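Local coordinates for protein aspartate carbamoyltransferase (Leishmania major, PDB 7K46) that probably catalyses transfer of the carbamoyl group of carbamoyl phosphate to L-aspartate, an early step of pyrimidine nucleotide synthesis, at residues His287-Val292 / Arg309-Gly314; Arg174-Leu179 / Tyr239-Gln244; Leu32-Lys37 / Asp148-His153; Ser67-Ala72 / Met132-Gly137. All blocks are in the same frame, centred on the assembly; numbering follows the deposited sequence. Where two conformers were deposited one is given.

Contact 1: residues His287-Val292 / Arg309-Gly314; sequences HPLPRV and RQMRYG
The His287-Val292 loop meets the N-terminal part of helix 309-326 through one polar and one apolar contact, His287 to Gln310 and Leu289 to Met311. The loop is the HPLPR motif of the aspartate carbamoyltransferases; it follows strand 284-286, the last of the parallel sheet of the Asp/Orn-binding domain. In relatives this motif helps line the active site, and the same role is likely here. Gln310, buried, reaches across with an extended chain whose CG is anti to the backbone N (chi1 -175°). Its OE1 accepts the backbone N-H of His287 at 3.1 Å, nearly straight, with the donor in the carbonyl plane on a lone pair. The other end of the amide, NE2, is hydrogen-bonded to Asp148 on helix 142-156, so both ends are gripped and the flip of the amide is fixed. His287 O lies 3.2 Å from Gln310 OE1, a contact of two acceptors and not a bond.

Farther along, the side chains of Leu289 and Met311 are set roughly perpendicular, and both also touch Arg64 of helix 63-74. Met311 bends at chi3 (-79°), which swings its methyl, CE, to 3.6 Å from Leu289 CD1. The Leu289-Pro290 peptide is cis. On the far side of the histidine ring, NE2 is hydrogen-bonded to Glu294. The loop is tightened from within by the ring's other nitrogen: His287 ND1 accepts the backbone N-H of Leu289 at 2.9 Å, the donor tilted 16° out of the ring plane.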
# COMPACT_ATOMS: atom_id res chain seq x y z
N HIS A 287 -11.53 -13.94 21.91
CA HIS A 287 -12.46 -13.75 20.81
C HIS A 287 -11.60 -13.44 19.59
O HIS A 287 -10.76 -12.54 19.66
CB HIS A 287 -13.43 -12.60 21.11
CG HIS A 287 -14.59 -12.49 20.16
ND1 HIS A 287 -14.43 -12.51 18.79
CD2 HIS A 287 -15.91 -12.32 20.39
CE1 HIS A 287 -15.62 -12.37 18.21
NE2 HIS A 287 -16.53 -12.26 19.16
N PRO A 288 -11.76 -14.17 18.48
CA PRO A 288 -10.90 -13.91 17.32
C PRO A 288 -11.13 -12.55 16.68
O PRO A 288 -10.21 -12.05 16.01
CB PRO A 288 -11.25 -15.06 16.35
CG PRO A 288 -12.68 -15.45 16.75
CD PRO A 288 -12.72 -15.27 18.25
N LEU A 289 -12.32 -11.95 16.87
CA LEU A 289 -12.76 -10.64 16.42
C LEU A 289 -13.03 -10.66 14.91
O LEU A 289 -12.44 -11.47 14.19
CB LEU A 289 -11.74 -9.55 16.79
CG LEU A 289 -11.58 -9.34 18.30
CD1 LEU A 289 -10.55 -8.25 18.61
CD2 LEU A 289 -12.93 -8.99 18.95
N PRO A 290 -13.93 -9.81 14.39
CA PRO A 290 -14.69 -8.77 15.09
C PRO A 290 -15.81 -9.32 15.97
O PRO A 290 -16.30 -10.43 15.74
CB PRO A 290 -15.28 -7.93 13.95
CG PRO A 290 -15.42 -8.91 12.83
CD PRO A 290 -14.24 -9.82 12.95
N ARG A 291 -16.21 -8.53 16.96
CA ARG A 291 -17.35 -8.82 17.82
C ARG A 291 -18.49 -7.86 17.51
O ARG A 291 -18.28 -6.76 16.99
CB ARG A 291 -16.96 -8.67 19.30
CG ARG A 291 -16.52 -7.25 19.64
CD ARG A 291 -16.49 -6.97 21.13
NE ARG A 291 -15.82 -5.70 21.40
CZ ARG A 291 -15.56 -5.23 22.61
NH1 ARG A 291 -15.98 -5.86 23.70
NH2 ARG A 291 -14.84 -4.12 22.74
N VAL A 292 -19.70 -8.28 17.84
CA VAL A 292 -20.82 -7.35 17.85
C VAL A 292 -21.15 -7.08 19.31
O VAL A 292 -20.39 -6.38 20.00
CB VAL A 292 -22.04 -7.88 17.07
CG1 VAL A 292 -23.09 -6.79 16.89
CG2 VAL A 292 -21.61 -8.41 15.71
N ARG A 309 -5.01 -8.17 23.56
CA ARG A 309 -3.65 -8.72 23.57
C ARG A 309 -3.51 -9.89 22.61
O ARG A 309 -2.44 -10.10 22.02
CB ARG A 309 -3.29 -9.16 24.99
CG ARG A 309 -3.19 -8.00 26.00
CD ARG A 309 -2.61 -8.45 27.35
NE ARG A 309 -3.44 -9.42 28.06
CZ ARG A 309 -4.49 -9.09 28.81
NH1 ARG A 309 -4.88 -7.83 28.94
NH2 ARG A 309 -5.15 -10.05 29.45
N GLN A 310 -4.59 -10.66 22.43
CA GLN A 310 -4.62 -11.77 21.48
C GLN A 310 -4.13 -11.34 20.09
O GLN A 310 -3.40 -12.08 19.42
CB GLN A 310 -6.06 -12.31 21.44
CG GLN A 310 -6.34 -13.55 20.60
CD GLN A 310 -7.79 -14.02 20.79
OE1 GLN A 310 -8.50 -13.55 21.69
NE2 GLN A 310 -8.21 -14.99 19.97
N MET A 311 -4.52 -10.14 19.65
CA MET A 311 -4.07 -9.66 18.35
C MET A 311 -2.58 -9.39 18.32
O MET A 311 -1.93 -9.58 17.28
CB MET A 311 -4.82 -8.38 17.96
CG MET A 311 -6.27 -8.65 17.56
SD MET A 311 -7.10 -7.15 17.02
CE MET A 311 -7.48 -6.37 18.59
N ARG A 312 -2.01 -8.94 19.44
CA ARG A 312 -0.57 -8.71 19.49
C ARG A 312 0.19 -10.03 19.52
O ARG A 312 1.25 -10.17 18.89
CB ARG A 312 -0.22 -7.83 20.69
CG ARG A 312 1.26 -7.44 20.76
CD ARG A 312 1.44 -6.09 21.45
NE ARG A 312 2.83 -5.67 21.55
CZ ARG A 312 3.43 -4.88 20.66
NH1 ARG A 312 2.83 -4.52 19.53
NH2 ARG A 312 4.66 -4.43 20.92
N TYR A 313 -0.34 -11.04 20.22
CA TYR A 313 0.22 -12.37 20.07
C TYR A 313 0.15 -12.83 18.62
O TYR A 313 1.07 -13.51 18.14
CB TYR A 313 -0.50 -13.37 20.98
CG TYR A 313 -0.24 -13.11 22.45
CD1 TYR A 313 1.05 -13.16 22.96
CD2 TYR A 313 -1.29 -12.82 23.32
CE1 TYR A 313 1.30 -12.91 24.31
CE2 TYR A 313 -1.05 -12.58 24.67
CZ TYR A 313 0.24 -12.62 25.16
OH TYR A 313 0.46 -12.38 26.50
N GLY A 314 -0.89 -12.43 17.88
CA GLY A 314 -0.95 -12.75 16.46
C GLY A 314 0.21 -12.15 15.68
O GLY A 314 0.79 -12.81 14.80

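Contact 2: residues Arg174-Leu179 / Tyr239-Gln244; sequences RTVHSL and YATRLQ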
# COMPACT_ATOMS: atom_id res chain seq x y z
N ARG A 174 -16.62 -23.10 11.06
CA ARG A 174 -15.66 -24.15 10.72
C ARG A 174 -14.26 -23.83 11.22
O ARG A 174 -13.46 -24.75 11.41
CB ARG A 174 -15.64 -24.39 9.20
CG ARG A 174 -16.96 -24.93 8.64
CD ARG A 174 -16.81 -25.38 7.18
NE ARG A 174 -15.98 -26.57 7.05
CZ ARG A 174 -15.72 -27.19 5.90
NH1 ARG A 174 -16.22 -26.76 4.76
NH2 ARG A 174 -14.93 -28.26 5.91
N THR A 175 -13.93 -22.55 11.41
CA THR A 175 -12.61 -22.23 11.96
C THR A 175 -12.49 -22.74 13.40
O THR A 175 -11.42 -23.22 13.81
CB THR A 175 -12.37 -20.72 11.88
OG1 THR A 175 -12.43 -20.32 10.50
CG2 THR A 175 -11.00 -20.37 12.44
N VAL A 176 -13.59 -22.69 14.16
CA VAL A 176 -13.60 -23.25 15.51
C VAL A 176 -13.55 -24.78 15.48
O VAL A 176 -12.97 -25.39 16.38
CB VAL A 176 -14.83 -22.74 16.28
CG1 VAL A 176 -14.89 -23.35 17.67
CG2 VAL A 176 -14.76 -21.23 16.40
N HIS A 177 -14.15 -25.42 14.46
CA HIS A 177 -13.94 -26.86 14.29
C HIS A 177 -12.46 -27.19 14.25
O HIS A 177 -12.00 -28.13 14.91
CB HIS A 177 -14.58 -27.37 12.99
CG HIS A 177 -16.04 -27.10 12.86
ND1 HIS A 177 -16.74 -27.43 11.72
CD2 HIS A 177 -16.94 -26.55 13.71
CE1 HIS A 177 -18.01 -27.08 11.87
NE2 HIS A 177 -18.16 -26.54 13.06
N SER A 178 -11.70 -26.44 13.44
CA SER A 178 -10.27 -26.67 13.31
C SER A 178 -9.54 -26.41 14.62
O SER A 178 -8.62 -27.15 14.99
CB SER A 178 -9.71 -25.77 12.20
OG SER A 178 -8.32 -25.98 12.01
N LEU A 179 -9.94 -25.36 15.35
CA LEU A 179 -9.31 -25.08 16.63
C LEU A 179 -9.51 -26.22 17.61
O LEU A 179 -8.57 -26.65 18.29
CB LEU A 179 -9.84 -23.76 17.21
CG LEU A 179 -9.23 -23.37 18.57
CD1 LEU A 179 -7.73 -23.08 18.45
CD2 LEU A 179 -9.97 -22.19 19.19
N TYR A 239 -13.90 -18.74 25.19
CA TYR A 239 -13.55 -18.36 23.82
C TYR A 239 -14.86 -18.08 23.09
O TYR A 239 -15.59 -19.00 22.72
CB TYR A 239 -12.72 -19.46 23.15
CG TYR A 239 -12.15 -19.11 21.78
CD1 TYR A 239 -12.92 -19.20 20.63
CD2 TYR A 239 -10.82 -18.71 21.64
CE1 TYR A 239 -12.40 -18.90 19.37
CE2 TYR A 239 -10.29 -18.39 20.38
CZ TYR A 239 -11.08 -18.49 19.26
OH TYR A 239 -10.56 -18.19 18.03
N ALA A 240 -15.15 -16.80 22.88
CA ALA A 240 -16.40 -16.36 22.27
C ALA A 240 -16.22 -16.10 20.78
O ALA A 240 -15.14 -15.74 20.31
CB ALA A 240 -16.91 -15.09 22.96
N THR A 241 -17.31 -16.28 20.03
CA THR A 241 -17.32 -16.00 18.60
C THR A 241 -18.62 -15.30 18.25
O THR A 241 -19.60 -15.33 19.01
CB THR A 241 -17.16 -17.27 17.74
OG1 THR A 241 -18.25 -18.16 18.00
CG2 THR A 241 -15.84 -17.98 18.03
N ARG A 242 -18.63 -14.70 17.07
CA ARG A 242 -19.74 -13.88 16.59
C ARG A 242 -20.84 -14.76 15.98
O ARG A 242 -20.56 -15.61 15.13
CB ARG A 242 -19.21 -12.90 15.54
CG ARG A 242 -20.03 -11.65 15.37
CD ARG A 242 -19.52 -10.84 14.19
NE ARG A 242 -20.06 -11.34 12.94
CZ ARG A 242 -20.42 -10.57 11.92
NH1 ARG A 242 -20.27 -9.26 11.96
NH2 ARG A 242 -20.95 -11.13 10.83
N LEU A 243 -22.09 -14.53 16.40
CA LEU A 243 -23.26 -15.16 15.80
C LEU A 243 -23.78 -14.31 14.64
O LEU A 243 -24.26 -13.19 14.86
CB LEU A 243 -24.38 -15.34 16.83
CG LEU A 243 -24.48 -16.53 17.77
CD1 LEU A 243 -24.82 -17.80 17.01
CD2 LEU A 243 -23.20 -16.68 18.56
N GLN A 244 -23.73 -14.85 13.43
CA GLN A 244 -24.29 -14.18 12.26
C GLN A 244 -25.61 -14.83 11.86
O GLN A 244 -25.75 -16.06 11.95
CB GLN A 244 -23.31 -14.22 11.08
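Val176, in the first turn of helix 174-186, is where the helix first meets the end of strand 237-240 and the loop beyond it. Its CG2 is the methyl that does the work, lying 3.8 Å from Thr241 CG2 as the two side chains pass at a slant. The same methyl comes loosely up to the Tyr239 ring, 4.5 Å from CE1. Thr241 can offer a methyl here because its hydroxyl is turned elsewhere, hydrogen-bonded to the backbone O of Ile167 on the neighbouring strand.

One turn on, Leu179 meets the same ring more squarely. With CG anti to the backbone N (chi1 -180°), it sends CD2 over one face of Tyr239 in a CH-pi contact, 4.0 Å from the ring centroid and 16° off the normal. CD2 sits toward the rim, and its closest ring atom is Tyr239 CZ at 3.9 Å. The two side chains approach from opposite directions. The phenol's far end is held as well, since Tyr239 OH is hydrogen-bonded to Asp148.

Val176 also packs on Leu166 of strand 163-167, so the helix lies across two adjacent parallel strands, as helices do in the Rossmann-like alpha/beta sheet of the Asp/Orn-binding domain.

Contact 3: residues Leu32-Lys37 / Asp148-His153; sequences LALDMK and DILTIH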
# COMPACT_ATOMS: atom_id res chain seq x y z
N LEU A 32 9.60 -19.05 20.12
CA LEU A 32 10.19 -18.07 19.21
C LEU A 32 9.37 -16.79 19.19
O LEU A 32 9.93 -15.69 19.21
CB LEU A 32 10.32 -18.67 17.80
CG LEU A 32 10.87 -17.79 16.67
CD1 LEU A 32 12.22 -17.22 17.05
CD2 LEU A 32 10.96 -18.58 15.35
N ALA A 33 8.04 -16.91 19.18
CA ALA A 33 7.19 -15.72 19.20
C ALA A 33 7.40 -14.92 20.48
O ALA A 33 7.51 -13.69 20.44
CB ALA A 33 5.72 -16.11 19.04
N LEU A 34 7.49 -15.61 21.62
CA LEU A 34 7.71 -14.91 22.88
C LEU A 34 9.09 -14.26 22.92
O LEU A 34 9.24 -13.15 23.45
CB LEU A 34 7.52 -15.87 24.05
CG LEU A 34 6.09 -16.38 24.25
CD1 LEU A 34 6.03 -17.38 25.42
CD2 LEU A 34 5.13 -15.23 24.48
N ASP A 35 10.11 -14.95 22.39
CA ASP A 35 11.45 -14.37 22.36
C ASP A 35 11.48 -13.11 21.50
O ASP A 35 12.11 -12.11 21.86
CB ASP A 35 12.46 -15.40 21.87
CG ASP A 35 12.68 -16.54 22.87
OD1 ASP A 35 12.23 -16.42 24.03
OD2 ASP A 35 13.30 -17.56 22.51
N MET A 36 10.79 -13.14 20.36
CA MET A 36 10.69 -11.95 19.53
C MET A 36 9.89 -10.85 20.23
O MET A 36 10.24 -9.67 20.11
CB MET A 36 10.04 -12.29 18.19
CG MET A 36 10.96 -13.10 17.31
SD MET A 36 10.13 -13.54 15.78
CE MET A 36 11.53 -14.15 14.85
N LYS A 37 8.82 -11.22 20.95
CA LYS A 37 8.06 -10.22 21.69
C LYS A 37 8.96 -9.47 22.67
O LYS A 37 8.95 -8.23 22.72
CB LYS A 37 6.89 -10.88 22.42
CG LYS A 37 6.01 -9.93 23.25
CD LYS A 37 4.86 -10.71 23.89
CE LYS A 37 3.86 -9.82 24.63
NZ LYS A 37 4.47 -9.09 25.75
N ASP A 148 -4.15 -18.21 18.71
CA ASP A 148 -5.03 -18.52 19.83
C ASP A 148 -4.31 -19.38 20.86
O ASP A 148 -4.42 -19.15 22.08
CB ASP A 148 -6.29 -19.24 19.34
CG ASP A 148 -7.22 -18.35 18.51
OD1 ASP A 148 -7.06 -17.10 18.51
OD2 ASP A 148 -8.13 -18.91 17.86
N ILE A 149 -3.55 -20.38 20.40
CA ILE A 149 -2.80 -21.23 21.31
C ILE A 149 -1.74 -20.42 22.05
O ILE A 149 -1.56 -20.57 23.26
CB ILE A 149 -2.16 -22.41 20.55
CG1 ILE A 149 -3.24 -23.37 20.05
CG2 ILE A 149 -1.15 -23.14 21.42
CD1 ILE A 149 -2.66 -24.45 19.19
N LEU A 150 -1.01 -19.58 21.31
CA LEU A 150 -0.01 -18.72 21.95
C LEU A 150 -0.63 -17.84 23.03
O LEU A 150 -0.05 -17.67 24.11
CB LEU A 150 0.68 -17.85 20.90
CG LEU A 150 1.62 -16.76 21.43
CD1 LEU A 150 2.75 -17.35 22.31
CD2 LEU A 150 2.20 -15.98 20.26
N THR A 151 -1.80 -17.26 22.75
CA THR A 151 -2.46 -16.39 23.71
C THR A 151 -2.76 -17.15 25.00
O THR A 151 -2.47 -16.66 26.10
CB THR A 151 -3.75 -15.82 23.12
OG1 THR A 151 -3.44 -15.07 21.93
CG2 THR A 151 -4.44 -14.88 24.13
N ILE A 152 -3.33 -18.35 24.89
CA ILE A 152 -3.61 -19.14 26.09
C ILE A 152 -2.32 -19.40 26.85
O ILE A 152 -2.22 -19.15 28.06
CB ILE A 152 -4.32 -20.45 25.71
CG1 ILE A 152 -5.67 -20.16 25.07
CG2 ILE A 152 -4.50 -21.33 26.95
CD1 ILE A 152 -6.32 -21.38 24.44
N HIS A 153 -1.29 -19.88 26.14
CA HIS A 153 -0.04 -20.23 26.80
C HIS A 153 0.60 -19.03 27.48
O HIS A 153 1.09 -19.12 28.62
CB HIS A 153 0.94 -20.84 25.80
CG HIS A 153 2.25 -21.22 26.42
ND1 HIS A 153 2.50 -22.48 26.91
CD2 HIS A 153 3.36 -20.49 26.66
CE1 HIS A 153 3.72 -22.52 27.41
NE2 HIS A 153 4.27 -21.32 27.27
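Leu150 is the first residue of 148-153 to reach across, and it splits its two methyls between neighbouring residues of helix 23-41. CD2 goes to the methyl of Ala33, 3.7 Å from Ala33 CB. CD1 goes to Leu34, 3.9 Å from Leu34 CD2 and nearly as close to CG, and the two leucine side chains lie alongside, pointing opposite ways. In Leu150, chi1 172° puts CG anti to the backbone N and carries the branch point out toward the other helix, and chi2 (58°) turns one methyl to each neighbour.

A turn later His153 joins in with the edge of its ring. Leu34 CD1 lies near the plane of the imidazole, 4.3 Å from His153 CD2, a loose contact at the more open side of the interface. Leu34 thus fits between Leu150 and His153, one methyl for each. Both of these also touch Ile30, one turn back on helix 23-41.

The short axes come no closer than 11.6 Å and cross at -68°, so the helices meet over a small patch. It joins the N-terminal helix to helix 142-156 within the carbamoyl phosphate-binding region, with the C-terminal helix 309-326 packing on both. Across these segments the contact is carried by methyl groups and one ring edge, which implies an attraction of dispersion and desolvation that depends on shape and sets no particular direction.

Contact 4: residues Ser67-Ala72 / Met132-Gly137; sequences SSFCAA and MNAGNG
The ring of Phe69 is the one flat group that carries this contact, and it meets the other segment at two of its carbons: Met132 CB lies 3.9 Å from CE1, and Ala134 CB lies 4.0 Å from CE2. The ring is further surrounded by Val111 of strand 109-113, Thr143 of helix 142-156 and Arg318 of helix 309-326. This is helix-on-sheet packing in the parallel alpha/beta fold of the carbamoyl phosphate-binding domain: helix 63-74 leans on strand 131-133, an outermost strand of the sheet within the chain, near its C-terminal end.

Met132 and Ala134 are two apart, so their CB atoms point to the same side, toward the helix, while that of Asn133 between them points away. Met132 CB and Ala134 CB stand 6.2 Å apart, and the aromatic ring bridges them. Only the root of the methionine takes part, for the chain beyond CB bends at chi2 (-67°) and again at chi3, carrying SD and CE away from the phenyl ring. All three touching residues are buried, and the contact is wholly apolar. Next door, Ser67 and Ala71 pack on Tyr106 of the second subunit.

Behind Ala134 the backbone turns at Gly135, whose phi of 125° and psi of 138° favour a residue without a CB. Asn133, facing away from the helix, shapes that turn: its OD1 accepts the backbone N-H of Gly135 at 2.9 Å, an Asx turn with the donor well above the carbonyl plane.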
# COMPACT_ATOMS: atom_id res chain seq x y z
N SER A 67 -3.23 -6.79 7.86
CA SER A 67 -2.27 -5.85 8.42
C SER A 67 -1.29 -6.55 9.36
O SER A 67 -0.11 -6.18 9.43
CB SER A 67 -3.00 -4.71 9.14
OG SER A 67 -3.80 -5.21 10.20
N SER A 68 -1.74 -7.60 10.04
CA SER A 68 -0.85 -8.36 10.92
C SER A 68 0.27 -9.04 10.13
O SER A 68 1.44 -8.98 10.52
CB SER A 68 -1.66 -9.39 11.71
OG SER A 68 -0.87 -10.02 12.71
N PHE A 69 -0.08 -9.71 9.02
CA PHE A 69 0.95 -10.30 8.16
C PHE A 69 1.92 -9.24 7.64
O PHE A 69 3.14 -9.45 7.62
CB PHE A 69 0.32 -11.03 6.97
CG PHE A 69 -0.04 -12.46 7.25
CD1 PHE A 69 0.96 -13.44 7.28
CD2 PHE A 69 -1.35 -12.84 7.45
CE1 PHE A 69 0.64 -14.78 7.54
CE2 PHE A 69 -1.68 -14.17 7.71
CZ PHE A 69 -0.68 -15.14 7.75
N CYS A 70 1.40 -8.10 7.20
CA CYS A 70 2.26 -7.04 6.67
C CYS A 70 3.16 -6.47 7.75
O CYS A 70 4.36 -6.25 7.52
CB CYS A 70 1.42 -5.93 6.04
SG CYS A 70 0.55 -6.53 4.57
N ALA A 71 2.60 -6.21 8.94
CA ALA A 71 3.42 -5.67 10.02
C ALA A 71 4.48 -6.67 10.47
O ALA A 71 5.62 -6.29 10.75
CB ALA A 71 2.53 -5.28 11.20
N ALA A 72 4.11 -7.95 10.54
CA ALA A 72 5.07 -9.00 10.89
C ALA A 72 6.24 -9.01 9.90
O ALA A 72 7.41 -9.07 10.31
CB ALA A 72 4.39 -10.37 10.91
N MET A 132 1.34 -18.67 2.57
CA MET A 132 0.72 -18.65 3.89
C MET A 132 -0.79 -18.56 3.70
O MET A 132 -1.30 -17.58 3.14
CB MET A 132 1.22 -17.46 4.72
CG MET A 132 2.73 -17.29 4.83
SD MET A 132 3.57 -18.60 5.74
CE MET A 132 4.19 -19.59 4.39
N ASN A 133 -1.51 -19.57 4.16
CA ASN A 133 -2.97 -19.53 4.08
C ASN A 133 -3.50 -18.60 5.17
O ASN A 133 -3.35 -18.86 6.36
CB ASN A 133 -3.53 -20.95 4.21
CG ASN A 133 -5.04 -20.96 4.37
OD1 ASN A 133 -5.72 -19.99 4.02
ND2 ASN A 133 -5.57 -22.06 4.90
N ALA A 134 -4.12 -17.49 4.76
CA ALA A 134 -4.63 -16.49 5.68
C ALA A 134 -6.09 -16.72 6.08
O ALA A 134 -6.70 -15.85 6.71
CB ALA A 134 -4.48 -15.09 5.07
N GLY A 135 -6.66 -17.88 5.75
CA GLY A 135 -8.01 -18.21 6.16
C GLY A 135 -8.91 -18.55 4.99
O GLY A 135 -8.83 -17.88 3.95
N ASN A 136 -9.75 -19.58 5.11
CA ASN A 136 -10.72 -19.86 4.05
C ASN A 136 -12.01 -20.38 4.67
O ASN A 136 -12.12 -20.54 5.90
CB ASN A 136 -10.14 -20.82 2.99
CG ASN A 136 -9.75 -22.19 3.55
OD1 ASN A 136 -10.36 -22.71 4.49
ND2 ASN A 136 -8.75 -22.81 2.92
N GLY A 137 -13.01 -20.62 3.81
CA GLY A 137 -14.33 -21.04 4.24
C GLY A 137 -14.41 -22.48 4.70
O GLY A 137 -15.45 -22.86 5.26

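Asp148 is the junction of three contacts: its OD1 receives Gln310 NE2 of contact 1 at 2.8 Å, and its OD2 lies 2.5 Å from Tyr239 OH of contact 2. Helix 142-156, which carries it, also forms contact 3, so this carboxylate ties the two halves of the chain together. Contacts 1 and 2 adjoin directly, Pro288 CD lying 3.2 Å from Ala240 O. Contacts 3 and 4 do not touch; their nearest atoms are about 8 Å apart. Contacts 1 and 4 both border the second subunit, consistent with the family's active site between domains and subunits, near which the 287-292 loop probably lies.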